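Local coordinates for fucolectin-related protein (Streptococcus pneumoniae, PDB 2WMF), which probably hydrolyses host blood-group carbohydrate antigens, as the catalytic module of a family 98 glycoside hydrolase, at residues P43-D48 with N291-A296; W55-K60 with T298-D303. All coordinates share one frame; numbering follows the deposited sequence.

Contact 1 of 2, residues P43-D48 with N291-A296; sequences PLYGND and NFECAA
P43 lays the outer edge of its ring against the end of strand 289-293, with CG 3.7 Å from the carbonyl O of F292 and 3.9 Å from CB of A295. That methyl sits between two partners of strand 39-45, because CE2 of Y45 also comes within 3.9 Å of A295 CB, approaching obliquely to the ring. The two strands are the first and last of a closed eight-stranded parallel barrel, the (β/α)8 fold, and near their C-terminal ends the axes of the short segments come no closer than 9.0 Å, at 46° to each other. Between these segments, side chains and a water make the connection. The Y45 phenol, its CG beside the backbone N and anti to the carbonyl carbon (chi1 -63°), reaches across so that OH stands 4.0 Å from CG of E293, the two side chains crossing at about a right angle. The same hydroxyl is 2.7 Å from a water, and this water accepts the N-H of A295 at 2.9 Å, just past C294, the N-cap of helix 295-298. W55 meets the Y45 ring edge-to-face, while N291 turns its amide nitrogen to E77. The chemistry is thus mainly apolar, with one ordered water giving a buried phenol and a first-turn helix N-H a shared polar partner.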
# COMPACT_ATOMS: atom_id res chain seq x y z
N PRO A 43 0.38 -7.06 -11.45
CA PRO A 43 -0.29 -6.82 -12.71
C PRO A 43 0.47 -7.12 -14.01
O PRO A 43 1.70 -6.90 -14.10
CB PRO A 43 -0.58 -5.32 -12.66
CG PRO A 43 0.60 -4.78 -11.93
CD PRO A 43 1.10 -5.84 -10.99
N LEU A 44 -0.29 -7.62 -14.98
CA LEU A 44 0.12 -7.73 -16.40
C LEU A 44 -0.81 -6.84 -17.28
O LEU A 44 -1.98 -6.58 -16.96
CB LEU A 44 -0.00 -9.20 -16.86
CG LEU A 44 0.98 -10.19 -16.21
CD1 LEU A 44 0.56 -11.67 -16.55
CD2 LEU A 44 2.52 -9.93 -16.53
N TYR A 45 -0.28 -6.42 -18.43
CA TYR A 45 -0.91 -5.40 -19.28
C TYR A 45 -0.96 -5.88 -20.73
O TYR A 45 0.03 -6.38 -21.27
CB TYR A 45 -0.14 -4.07 -19.19
CG TYR A 45 -0.19 -3.53 -17.79
CD1 TYR A 45 -1.17 -2.65 -17.39
CD2 TYR A 45 0.72 -3.96 -16.84
CE1 TYR A 45 -1.23 -2.20 -16.08
CE2 TYR A 45 0.66 -3.52 -15.52
CZ TYR A 45 -0.33 -2.64 -15.15
OH TYR A 45 -0.39 -2.18 -13.84
N GLY A 46 -2.13 -5.71 -21.36
CA GLY A 46 -2.32 -6.09 -22.74
C GLY A 46 -1.49 -5.29 -23.72
O GLY A 46 -1.26 -4.10 -23.54
N ASN A 47 -0.97 -5.98 -24.71
CA ASN A 47 -0.39 -5.36 -25.91
C ASN A 47 -1.30 -5.69 -27.08
O ASN A 47 -1.82 -6.80 -27.18
CB ASN A 47 1.03 -5.92 -26.17
CG ASN A 47 1.86 -5.05 -27.14
OD1 ASN A 47 1.50 -3.91 -27.43
ND2 ASN A 47 2.97 -5.58 -27.62
N ASP A 48 -1.46 -4.75 -28.00
CA ASP A 48 -2.31 -4.99 -29.20
C ASP A 48 -1.44 -5.58 -30.32
O ASP A 48 -1.59 -5.24 -31.51
CB ASP A 48 -3.01 -3.69 -29.64
CG ASP A 48 -2.06 -2.55 -29.91
OD1 ASP A 48 -0.84 -2.60 -29.60
OD2 ASP A 48 -2.54 -1.57 -30.53
N ASN A 291 -1.75 -3.66 -4.06
CA ASN A 291 -1.55 -3.60 -5.48
C ASN A 291 -0.54 -2.48 -5.77
O ASN A 291 -0.31 -1.67 -4.90
CB ASN A 291 -2.91 -3.32 -6.18
CG ASN A 291 -2.97 -3.75 -7.65
OD1 ASN A 291 -1.97 -4.09 -8.29
ND2 ASN A 291 -4.21 -3.74 -8.18
N PHE A 292 0.04 -2.46 -6.97
CA PHE A 292 1.19 -1.61 -7.28
C PHE A 292 1.24 -1.18 -8.74
O PHE A 292 0.87 -1.95 -9.64
CB PHE A 292 2.51 -2.33 -6.97
CG PHE A 292 2.58 -2.75 -5.54
CD1 PHE A 292 3.09 -1.90 -4.57
CD2 PHE A 292 2.03 -3.97 -5.15
CE1 PHE A 292 3.10 -2.27 -3.23
CE2 PHE A 292 2.02 -4.36 -3.80
CZ PHE A 292 2.53 -3.48 -2.84
N GLU A 293 1.73 0.04 -8.93
CA GLU A 293 2.24 0.51 -10.22
C GLU A 293 3.49 1.33 -9.91
O GLU A 293 3.71 1.68 -8.77
CB GLU A 293 1.21 1.44 -10.89
CG GLU A 293 -0.11 0.82 -11.23
CD GLU A 293 -1.05 1.73 -12.06
OE1 GLU A 293 -0.54 2.48 -12.95
OE2 GLU A 293 -2.28 1.70 -11.82
N CYS A 294 4.31 1.67 -10.90
CA CYS A 294 4.34 1.12 -12.27
C CYS A 294 5.15 -0.19 -12.32
O CYS A 294 6.32 -0.23 -11.89
CB CYS A 294 5.02 2.12 -13.19
SG CYS A 294 5.26 1.53 -14.90
N ALA A 295 4.52 -1.24 -12.87
CA ALA A 295 4.99 -2.62 -12.84
C ALA A 295 6.33 -2.85 -13.48
O ALA A 295 7.03 -3.79 -13.13
CB ALA A 295 3.94 -3.54 -13.50
N ALA A 296 6.74 -1.93 -14.38
CA ALA A 296 8.09 -2.02 -14.91
C ALA A 296 9.14 -1.88 -13.84
O ALA A 296 10.26 -2.43 -13.98
CB ALA A 296 8.35 -1.00 -16.07
O HOH W 1 1.86 -0.65 -13.74

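Contact 2 of 2, residues W55-K60 with T298-D303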
# COMPACT_ATOMS: atom_id res chain seq x y z
N TRP A 55 5.73 -5.04 -21.74
CA TRP A 55 6.90 -5.16 -20.85
C TRP A 55 7.63 -6.50 -20.94
O TRP A 55 8.42 -6.86 -20.07
CB TRP A 55 6.49 -4.80 -19.39
CG TRP A 55 6.41 -3.31 -19.17
CD1 TRP A 55 7.32 -2.38 -19.58
CD2 TRP A 55 5.33 -2.58 -18.57
NE1 TRP A 55 6.91 -1.13 -19.22
CE2 TRP A 55 5.67 -1.22 -18.63
CE3 TRP A 55 4.12 -2.94 -17.98
CZ2 TRP A 55 4.87 -0.24 -18.08
CZ3 TRP A 55 3.29 -1.95 -17.48
CH2 TRP A 55 3.69 -0.62 -17.52
N GLY A 56 7.40 -7.22 -22.04
CA GLY A 56 8.12 -8.47 -22.27
C GLY A 56 7.74 -9.62 -21.36
O GLY A 56 8.45 -10.61 -21.29
N ASN A 57 6.61 -9.49 -20.67
CA ASN A 57 6.23 -10.47 -19.68
C ASN A 57 5.30 -11.53 -20.26
O ASN A 57 4.68 -11.37 -21.32
CB ASN A 57 5.57 -9.72 -18.50
CG ASN A 57 6.56 -8.86 -17.71
OD1 ASN A 57 7.76 -9.15 -17.70
ND2 ASN A 57 6.07 -7.83 -17.01
N THR A 58 5.20 -12.64 -19.52
CA THR A 58 4.22 -13.70 -19.79
C THR A 58 3.42 -14.04 -18.52
O THR A 58 3.88 -13.78 -17.43
CB THR A 58 4.91 -15.01 -20.30
OG1 THR A 58 5.78 -15.60 -19.29
CG2 THR A 58 5.68 -14.72 -21.56
N LEU A 59 2.25 -14.66 -18.68
CA LEU A 59 1.47 -15.11 -17.52
C LEU A 59 2.23 -16.16 -16.72
O LEU A 59 2.29 -16.10 -15.47
CB LEU A 59 0.10 -15.63 -17.98
CG LEU A 59 -0.88 -15.99 -16.89
CD1 LEU A 59 -1.17 -14.82 -15.97
CD2 LEU A 59 -2.18 -16.48 -17.56
N LYS A 60 2.81 -17.17 -17.42
CA LYS A 60 3.59 -18.20 -16.75
C LYS A 60 4.74 -17.56 -15.94
O LYS A 60 4.98 -17.91 -14.79
CB LYS A 60 4.12 -19.21 -17.78
CG LYS A 60 4.93 -20.32 -17.20
CD LYS A 60 5.05 -21.46 -18.25
CE LYS A 60 5.80 -22.62 -17.68
NZ LYS A 60 7.25 -22.31 -17.54
N THR A 298 7.95 -1.92 -10.24
CA THR A 298 7.42 -2.57 -9.02
C THR A 298 7.21 -4.09 -9.16
O THR A 298 6.92 -4.75 -8.15
CB THR A 298 6.10 -1.90 -8.53
OG1 THR A 298 5.12 -1.90 -9.57
CG2 THR A 298 6.31 -0.45 -8.09
N PHE A 299 7.30 -4.65 -10.37
CA PHE A 299 7.05 -6.08 -10.55
C PHE A 299 8.09 -6.80 -11.38
O PHE A 299 8.92 -7.51 -10.84
CB PHE A 299 5.62 -6.32 -11.08
CG PHE A 299 5.23 -7.77 -11.23
CD1 PHE A 299 5.66 -8.75 -10.29
CD2 PHE A 299 4.42 -8.17 -12.28
CE1 PHE A 299 5.29 -10.08 -10.43
CE2 PHE A 299 4.05 -9.49 -12.44
CZ PHE A 299 4.48 -10.45 -11.51
N MET A 300 8.11 -6.55 -12.70
CA MET A 300 8.86 -7.46 -13.61
C MET A 300 8.95 -6.81 -15.00
O MET A 300 8.01 -6.17 -15.45
CB MET A 300 8.10 -8.81 -13.69
CG MET A 300 8.81 -9.96 -14.20
SD MET A 300 7.82 -11.50 -13.97
CE MET A 300 6.43 -11.24 -15.03
N THR A 301 10.08 -7.01 -15.67
CA THR A 301 10.19 -6.79 -17.10
C THR A 301 10.93 -8.00 -17.68
O THR A 301 11.85 -8.58 -17.04
CB THR A 301 10.91 -5.47 -17.50
OG1 THR A 301 12.28 -5.54 -17.12
CG2 THR A 301 10.15 -4.19 -16.86
N ASN A 302 10.52 -8.38 -18.87
CA ASN A 302 11.11 -9.54 -19.58
C ASN A 302 11.16 -10.80 -18.70
O ASN A 302 12.10 -11.63 -18.76
CB ASN A 302 12.50 -9.17 -20.11
CG ASN A 302 12.44 -8.10 -21.16
OD1 ASN A 302 11.46 -8.02 -21.92
ND2 ASN A 302 13.46 -7.24 -21.19
N ASP A 303 10.09 -10.96 -17.89
CA ASP A 303 9.95 -12.05 -16.93
C ASP A 303 11.05 -12.14 -15.86
O ASP A 303 11.21 -13.15 -15.18
CB ASP A 303 9.79 -13.39 -17.67
CG ASP A 303 8.37 -13.63 -18.19
OD1 ASP A 303 7.43 -12.92 -17.78
OD2 ASP A 303 8.17 -14.56 -19.01
O HOH W 2 9.03 -13.36 -21.59
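The backbones of W55-K60 and T298-D303 run alongside each other in the same direction, CA atoms of W55 and T301, G56 and N302, and N57 and D303 being nearest neighbours, with the G56-N302 pair only 4.2 Å apart. The contact joins two loops of the (β/α)8 barrel, one entering helix 59-64 and the other including the β-hairpin of strands 300-301 and 304-305, whose N302-D303 turn has type I' backbone angles. Its backbone bond is nearly straight: N302 N donates to W55 O at 2.9 Å, in the carbonyl plane, with an N-H...O angle of 177°. G56 is at positive phi, and its lack of a side chain lets N302 OD1 approach its CA. The O of G56 receives a CA-H...O contact from N302.

N57 then grips the other backbone with both ends of its amide. Its OD1 takes the N-H of D303 at 3.0 Å, in the carbonyl plane, whereas ND2 donates to M300 O at 3.0 Å from above that carbonyl's plane, the acceptor lying in the plane of the amide. These two bonds fix which way round the amide sits. M300 bends at chi3 (66°) and brings its methyl CE to 3.6 Å from N57 CG.

The D303 carboxylate in turn takes the backbone N-H and the hydroxyl of T58, the N-cap of helix 59-64, whose OG1 also accepts from G61 N. The negative charge near this helix start is probably favourable. Beyond the two segments, N302 turns its amide nitrogen to S516 and N513, and T301 OG1 bonds A512 O, tying the hairpin to helix 506-517. Both carboxylate oxygens are met on their syn sides: T58 N reaches D303 OD1 at 2.8 Å, and T58 OG1 donates to OD2 at 2.6 Å.

Contact 1 is the buried partner, where the first and last barrel strands end; contact 2, partly exposed, joins the loops that follow them. Strand 39-45 leads on to helix 59-64 and helix 295-298 to strand 300-301, so the same two chain regions meet twice, with centres 9 Å apart. A probable hydrogen bond from M300 N to A295 O and the packing of Y45 against W55 make the two continuous. Their chemistry shifts with place: at the barrel's rim, proline, alanine and a tyrosine ring, with one water, span the strands, whereas farther out direct hydrogen bonds among backbone, amide, hydroxyl and carboxylate groups hold the loops together.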